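Local coordinates for putative capsular polysaccharide biosynthesis protein (Streptococcus pneumoniae serotype 4, PDB 6EWJ) that probably acts as a pyridoxal-phosphate-dependent sugar aminotransferase of the DegT/DnrJ/EryC1 family, in the building of pneumococcal teichoic acid, at residues L285-R288 with K289-D293; P384-T387 with K388-D391. All blocks are in the same frame, centred on the assembly; numbering follows the deposited sequence.

Contact 1. Residues L285-R288 with K289-D293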
ATOM      1  N   LEU A 285      -3.093 -27.633  -1.848  1.00 29.16           N
ATOM      2  CA  LEU A 285      -3.730 -28.043  -0.628  1.00 28.67           C
ATOM      3  C   LEU A 285      -3.569 -29.550  -0.387  1.00 29.52           C
ATOM      4  O   LEU A 285      -3.353 -29.961   0.742  1.00 28.29           O
ATOM      5  CB  LEU A 285      -5.203 -27.633  -0.635  1.00 29.04           C
ATOM      6  CG  LEU A 285      -5.530 -26.146  -0.487  1.00 28.13           C
ATOM      7  CD1 LEU A 285      -7.044 -25.979  -0.376  1.00 28.67           C
ATOM      8  CD2 LEU A 285      -4.859 -25.541   0.735  1.00 27.41           C
ATOM      9  N   GLN A 286      -3.700 -30.358  -1.458  1.00 30.37           N
ATOM     10  CA  GLN A 286      -3.578 -31.820  -1.346  1.00 31.26           C
ATOM     11  C   GLN A 286      -2.161 -32.209  -0.935  1.00 31.09           C
ATOM     12  O   GLN A 286      -1.979 -32.976   0.008  1.00 30.28           O
ATOM     13  CB  GLN A 286      -3.988 -32.513  -2.664  1.00 32.43           C
ATOM     14  CG  GLN A 286      -3.931 -34.048  -2.608  1.00 34.05           C
ATOM     15  CD  GLN A 286      -4.823 -34.640  -1.525  1.00 34.31           C
ATOM     16  OE1 GLN A 286      -5.994 -34.285  -1.416  1.00 33.94           O
ATOM     17  NE2 GLN A 286      -4.260 -35.511  -0.687  1.00 35.33           N
ATOM     18  N   ARG A 287      -1.161 -31.633  -1.604  1.00 31.30           N
ATOM     19  CA  ARG A 287       0.238 -31.862  -1.224  1.00 32.04           C
ATOM     20  C   ARG A 287       0.514 -31.494   0.243  1.00 30.88           C
ATOM     21  O   ARG A 287       1.153 -32.269   0.961  1.00 32.43           O
ATOM     22  CB  ARG A 287       1.211 -31.104  -2.126  1.00 32.58           C
ATOM     23  CG  ARG A 287       2.695 -31.357  -1.831  1.00 33.20           C
ATOM     24  CD  ARG A 287       3.105 -32.819  -1.903  1.00 35.10           C
ATOM     25  NE  ARG A 287       4.485 -32.987  -1.450  1.00 36.14           N
ATOM     26  CZ  ARG A 287       4.991 -34.067  -0.840  1.00 37.46           C
ATOM     27  NH1 ARG A 287       4.250 -35.159  -0.613  1.00 39.11           N
ATOM     28  NH2 ARG A 287       6.277 -34.081  -0.488  1.00 37.91           N
ATOM     29  N   ARG A 288      -0.039 -30.386   0.717  1.00 29.61           N
ATOM     30  CA  ARG A 288       0.156 -29.987   2.126  1.00 29.03           C
ATOM     31  C   ARG A 288      -0.473 -31.015   3.102  1.00 29.79           C
ATOM     32  O   ARG A 288       0.085 -31.325   4.177  1.00 29.13           O
ATOM     33  CB  ARG A 288      -0.409 -28.599   2.395  1.00 27.65           C
ATOM     34  CG  ARG A 288       0.370 -27.539   1.671  1.00 27.01           C
ATOM     35  CD  ARG A 288      -0.192 -26.134   1.860  1.00 25.95           C
ATOM     36  NE  ARG A 288       0.825 -25.152   1.457  1.00 25.25           N
ATOM     37  CZ  ARG A 288       1.721 -24.563   2.262  1.00 24.55           C
ATOM     38  NH1 ARG A 288       1.761 -24.791   3.575  1.00 23.75           N
ATOM     39  NH2 ARG A 288       2.576 -23.703   1.746  1.00 24.18           N
ATOM     40  N   LYS A 289      -1.638 -31.530   2.717  1.00 30.54           N
ATOM     41  CA  LYS A 289      -2.298 -32.592   3.474  1.00 31.64           C
ATOM     42  C   LYS A 289      -1.381 -33.807   3.632  1.00 32.20           C
ATOM     43  O   LYS A 289      -1.177 -34.311   4.746  1.00 32.51           O
ATOM     44  CB  LYS A 289      -3.622 -32.968   2.799  1.00 32.85           C
ATOM     45  CG  LYS A 289      -4.364 -34.051   3.569  1.00 34.18           C
ATOM     46  CD  LYS A 289      -5.545 -34.607   2.782  1.00 35.80           C
ATOM     47  CE  LYS A 289      -6.746 -34.830   3.730  1.00 36.50           C
ATOM     48  NZ  LYS A 289      -8.034 -35.010   2.977  1.00 37.29           N
ATOM     49  N   ASP A 290      -0.840 -34.270   2.512  1.00 32.56           N
ATOM     50  CA  ASP A 290       0.072 -35.418   2.489  1.00 32.89           C
ATOM     51  C   ASP A 290       1.321 -35.202   3.343  1.00 31.88           C
ATOM     52  O   ASP A 290       1.783 -36.149   3.985  1.00 32.09           O
ATOM     53  CB  ASP A 290       0.506 -35.733   1.065  1.00 34.04           C
ATOM     54  CG  ASP A 290      -0.648 -36.170   0.158  1.00 34.88           C
ATOM     55  OD1 ASP A 290      -1.789 -36.406   0.614  1.00 34.86           O
ATOM     56  OD2 ASP A 290      -0.396 -36.226  -1.063  1.00 36.37           O
ATOM     57  N   ILE A 291       1.896 -33.990   3.322  1.00 30.46           N
ATOM     58  CA  ILE A 291       3.046 -33.682   4.179  1.00 29.68           C
ATOM     59  C   ILE A 291       2.618 -33.711   5.639  1.00 28.78           C
ATOM     60  O   ILE A 291       3.336 -34.262   6.461  1.00 29.32           O
ATOM     61  CB  ILE A 291       3.697 -32.319   3.839  1.00 29.19           C
ATOM     62  CG1 ILE A 291       4.351 -32.397   2.453  1.00 29.72           C
ATOM     63  CG2 ILE A 291       4.750 -31.919   4.886  1.00 28.93           C
ATOM     64  CD1 ILE A 291       4.555 -31.065   1.810  1.00 28.75           C
ATOM     65  N   VAL A 292       1.476 -33.105   5.963  1.00 27.75           N
ATOM     66  CA  VAL A 292       1.026 -33.043   7.357  1.00 27.83           C
ATOM     67  C   VAL A 292       0.752 -34.435   7.891  1.00 29.42           C
ATOM     68  O   VAL A 292       1.184 -34.778   8.990  1.00 29.10           O
ATOM     69  CB  VAL A 292      -0.180 -32.103   7.565  1.00 26.99           C
ATOM     70  CG1 VAL A 292      -0.835 -32.306   8.914  1.00 26.52           C
ATOM     71  CG2 VAL A 292       0.279 -30.636   7.465  1.00 26.43           C
ATOM     72  N   ASP A 293       0.083 -35.261   7.093  1.00 30.43           N
ATOM     73  CA  ASP A 293      -0.170 -36.639   7.520  1.00 32.37           C
ATOM     74  C   ASP A 293       1.142 -37.392   7.775  1.00 33.63           C
ATOM     75  O   ASP A 293       1.213 -38.199   8.692  1.00 33.08           O
ATOM     76  CB  ASP A 293      -1.060 -37.378   6.513  1.00 33.47           C
ATOM     77  CG  ASP A 293      -2.464 -36.791   6.435  1.00 33.46           C
ATOM     78  OD1 ASP A 293      -2.917 -36.104   7.383  1.00 33.46           O
ATOM     79  OD2 ASP A 293      -3.128 -37.036   5.412  1.00 34.26           O
TER
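Gln-286 and Asp-290, one helical turn apart, meet through a single side-chain hydrogen bond in which the amide NE2 of Gln-286 donates to OD1 of Asp-290 over 2.9 Å. The bond is bent, 131° at the hydrogen, and reaches OD1 on its syn side but well out of the carboxylate plane; the amide and carboxylate planes are turned 55° against each other. The bend at chi2 (59°) is what folds the end of Gln-286 back along the helix to this acceptor. One residue on, Arg-287 and Ile-291 repeat the i to i+4 spacing with an apolar contact: CG1 of Ile-291 sits over the centre of one guanidinium face, 3.7 Å from CZ of Arg-287, the two side chains running at about a right angle. The flat cation is thus backed by aliphatic carbon while NH2 turns to partners outside the helix, the carboxylate of Asp-391 in a salt bridge and the carbonyl of Leu-389. CB of Asp-290 also lies obliquely beside the guanidinium, 4.1 Å from NH1 of Arg-287.

Behind these pairs stands the regular backbone ladder, including Asp-290 N to Gln-286 O (3.0 Å) and Val-292 N to Arg-288 O (2.9 Å), which fixes the spacing of the side chains. Arg-288 leaves another flank, its chain extended from CG to NE, and NH1 binds the carbonyl of Arg-318. The whole belongs to the long helix 268-299, whose buried flank, with Ile-291 and Val-292, packs on Leu-385 in the loop between strand 380-383 and helix 391-409.

Contact 2. Residues P384-T387 with K388-D391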
ATOM      1  N   PRO A 384       9.107 -26.664   8.642  1.00 22.87           N
ATOM      2  CA  PRO A 384       8.774 -26.261   7.308  1.00 22.83           C
ATOM      3  C   PRO A 384       7.523 -27.011   6.786  1.00 23.04           C
ATOM      4  O   PRO A 384       7.366 -28.217   7.047  1.00 23.67           O
ATOM      5  CB  PRO A 384      10.010 -26.680   6.507  1.00 23.80           C
ATOM      6  CG  PRO A 384      11.115 -26.541   7.459  1.00 24.12           C
ATOM      7  CD  PRO A 384      10.508 -27.120   8.716  1.00 23.94           C
ATOM      8  N   LEU A 385       6.631 -26.268   6.149  1.00 22.79           N
ATOM      9  CA  LEU A 385       5.426 -26.843   5.501  1.00 23.46           C
ATOM     10  C   LEU A 385       5.122 -26.014   4.263  1.00 24.27           C
ATOM     11  O   LEU A 385       4.547 -24.926   4.348  1.00 23.80           O
ATOM     12  CB  LEU A 385       4.227 -26.849   6.440  1.00 22.83           C
ATOM     13  CG  LEU A 385       2.926 -27.500   5.927  1.00 23.18           C
ATOM     14  CD1 LEU A 385       3.135 -28.916   5.465  1.00 23.91           C
ATOM     15  CD2 LEU A 385       1.838 -27.445   6.986  1.00 22.97           C
ATOM     16  N   HIS A 386       5.554 -26.543   3.121  1.00 25.80           N
ATOM     17  CA  HIS A 386       5.362 -25.910   1.849  1.00 26.26           C
ATOM     18  C   HIS A 386       5.511 -26.988   0.783  1.00 27.96           C
ATOM     19  O   HIS A 386       5.990 -28.105   1.053  1.00 28.11           O
ATOM     20  CB  HIS A 386       6.417 -24.816   1.649  1.00 25.90           C
ATOM     21  CG  HIS A 386       7.830 -25.285   1.824  1.00 27.23           C
ATOM     22  ND1 HIS A 386       8.547 -25.904   0.822  1.00 28.78           N
ATOM     23  CD2 HIS A 386       8.668 -25.212   2.886  1.00 27.46           C
ATOM     24  CE1 HIS A 386       9.768 -26.177   1.253  1.00 29.44           C
ATOM     25  NE2 HIS A 386       9.860 -25.779   2.513  1.00 28.31           N
ATOM     26  N   THR A 387       5.171 -26.608  -0.445  1.00 29.26           N
ATOM     27  CA  THR A 387       4.987 -27.598  -1.518  1.00 31.09           C
ATOM     28  C   THR A 387       6.251 -27.917  -2.311  1.00 32.75           C
ATOM     29  O   THR A 387       6.186 -28.661  -3.263  1.00 33.75           O
ATOM     30  CB  THR A 387       3.880 -27.116  -2.454  1.00 31.32           C
ATOM     31  OG1 THR A 387       4.094 -25.732  -2.774  1.00 30.05           O
ATOM     32  CG2 THR A 387       2.545 -27.264  -1.745  1.00 30.91           C
ATOM     33  N   LYS A 388       7.379 -27.302  -1.950  1.00 32.91           N
ATOM     34  CA  LYS A 388       8.678 -27.688  -2.466  1.00 34.92           C
ATOM     35  C   LYS A 388       9.388 -28.753  -1.616  1.00 35.47           C
ATOM     36  O   LYS A 388      10.425 -29.264  -2.030  1.00 36.61           O
ATOM     37  CB  LYS A 388       9.581 -26.447  -2.619  1.00 36.10           C
ATOM     38  CG  LYS A 388       8.947 -25.274  -3.387  1.00 35.77           C
ATOM     39  CD  LYS A 388       8.762 -25.572  -4.861  1.00 37.24           C
ATOM     40  CE  LYS A 388      10.056 -25.501  -5.648  1.00 38.32           C
ATOM     41  NZ  LYS A 388       9.740 -25.615  -7.102  1.00 38.99           N
ATOM     42  N   LEU A 389       8.827 -29.110  -0.463  1.00 34.57           N
ATOM     43  CA  LEU A 389       9.368 -30.211   0.352  1.00 36.17           C
ATOM     44  C   LEU A 389       9.202 -31.570  -0.348  1.00 37.65           C
ATOM     45  O   LEU A 389       8.100 -31.925  -0.748  1.00 38.23           O
ATOM     46  CB  LEU A 389       8.648 -30.310   1.702  1.00 35.53           C
ATOM     47  CG  LEU A 389       8.906 -29.250   2.757  1.00 35.02           C
ATOM     48  CD1 LEU A 389       7.956 -29.464   3.928  1.00 34.69           C
ATOM     49  CD2 LEU A 389      10.351 -29.293   3.224  1.00 35.65           C
ATOM     50  N   SER A 390      10.287 -32.316  -0.473  1.00 38.87           N
ATOM     51  CA  SER A 390      10.204 -33.716  -0.878  1.00 40.68           C
ATOM     52  C   SER A 390       9.820 -34.599   0.329  1.00 40.26           C
ATOM     53  O   SER A 390      10.069 -34.247   1.485  1.00 38.70           O
ATOM     54  CB  SER A 390      11.550 -34.184  -1.423  1.00 42.30           C
ATOM     55  OG  SER A 390      12.523 -34.210  -0.382  1.00 43.48           O
ATOM     56  N   ASP A 391       9.273 -35.774   0.040  1.00 41.18           N
ATOM     57  CA  ASP A 391       9.052 -36.792   1.070  1.00 41.57           C
ATOM     58  C   ASP A 391      10.334 -37.144   1.857  1.00 42.54           C
ATOM     59  O   ASP A 391      10.279 -37.284   3.070  1.00 42.95           O
ATOM     60  CB  ASP A 391       8.387 -38.029   0.461  1.00 42.57           C
ATOM     61  CG  ASP A 391       6.946 -37.762   0.020  1.00 41.56           C
ATOM     62  OD1 ASP A 391       6.349 -36.750   0.458  1.00 40.41           O
ATOM     63  OD2 ASP A 391       6.410 -38.526  -0.785  1.00 41.76           O
TER
HETATM   64  O   HOH W   1       6.440 -31.168  -2.366  1.00 33.90           O
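His-386 and Leu-389 are the two ends of a type I beta turn, and their side chains pack against each other. The turn belongs to the loop that carries the chain from strand 380-383 into helix 391-409. Its closing bond, Leu-389 N to His-386 O, is long at 3.4 Å and weak; the ends of the turn also meet through their side chains. CG of Leu-389 stands over one face of the imidazole, offset toward the rim and 3.7 Å from the centroid of the His-386 ring, a CH-pi contact whose direction is 19° off the ring normal. A chi1 of 54° puts CG of His-386 between the backbone N and the carbonyl carbon, which turns the ring toward Leu-389. There the ring edge also faces the backbone: Lys-388 N makes a weak, bent hydrogen bond to ND1. NE2 is held by the carbonyl of Pro-13, so both ring nitrogens have a partner, though the one at ND1 is weak, which probably limits the rotation of the ring. On the Pro-384 side, CD1 of Leu-389 comes to 3.4 Å from the carbonyl O of Pro-384, and CD2 of Leu-389 lies 4.2 Å from CB of the same proline. Within this buried half the backbone N of His-386 has no polar partner.

The other half is looser. Lys-388 is exposed, its chain bent at chi2 and chi3 as it leads away from the turn, although its CB still lies 3.6 Å from ND1 of His-386. The CB of Thr-387 points away from 388-391, and OG1 is hydrogen-bonded to Asp-18. Ser-390 then N-caps helix 391-409 through OG to the backbone N of Glu-393. A water donates to Thr-387 O over 2.7 Å.

Overall arrangement
Contact 1 and contact 2 illustrate how two local motifs, a run of i to i+4 pairs and a beta turn, can be joined chiefly by one side chain, Arg-287, with Ile-291 and Arg-288 adding contacts. Their centres lie about 9 Å apart; NH2 of Arg-287 is 2.8 Å from OD1 of Asp-391. NH1 of Arg-288 makes a weak hydrogen bond to Leu-385 O, and CD1 of Ile-291 packs 3.4 Å from the carbonyl O of His-386. The predicted cofactor lysine, Lys-205, lies closer to contact 1, about 7 Å from the side chain of Arg-288, than to contact 2, about 10 Å from that of His-386, so helix and loop probably lie at the margin of the cofactor site, empty in this chain.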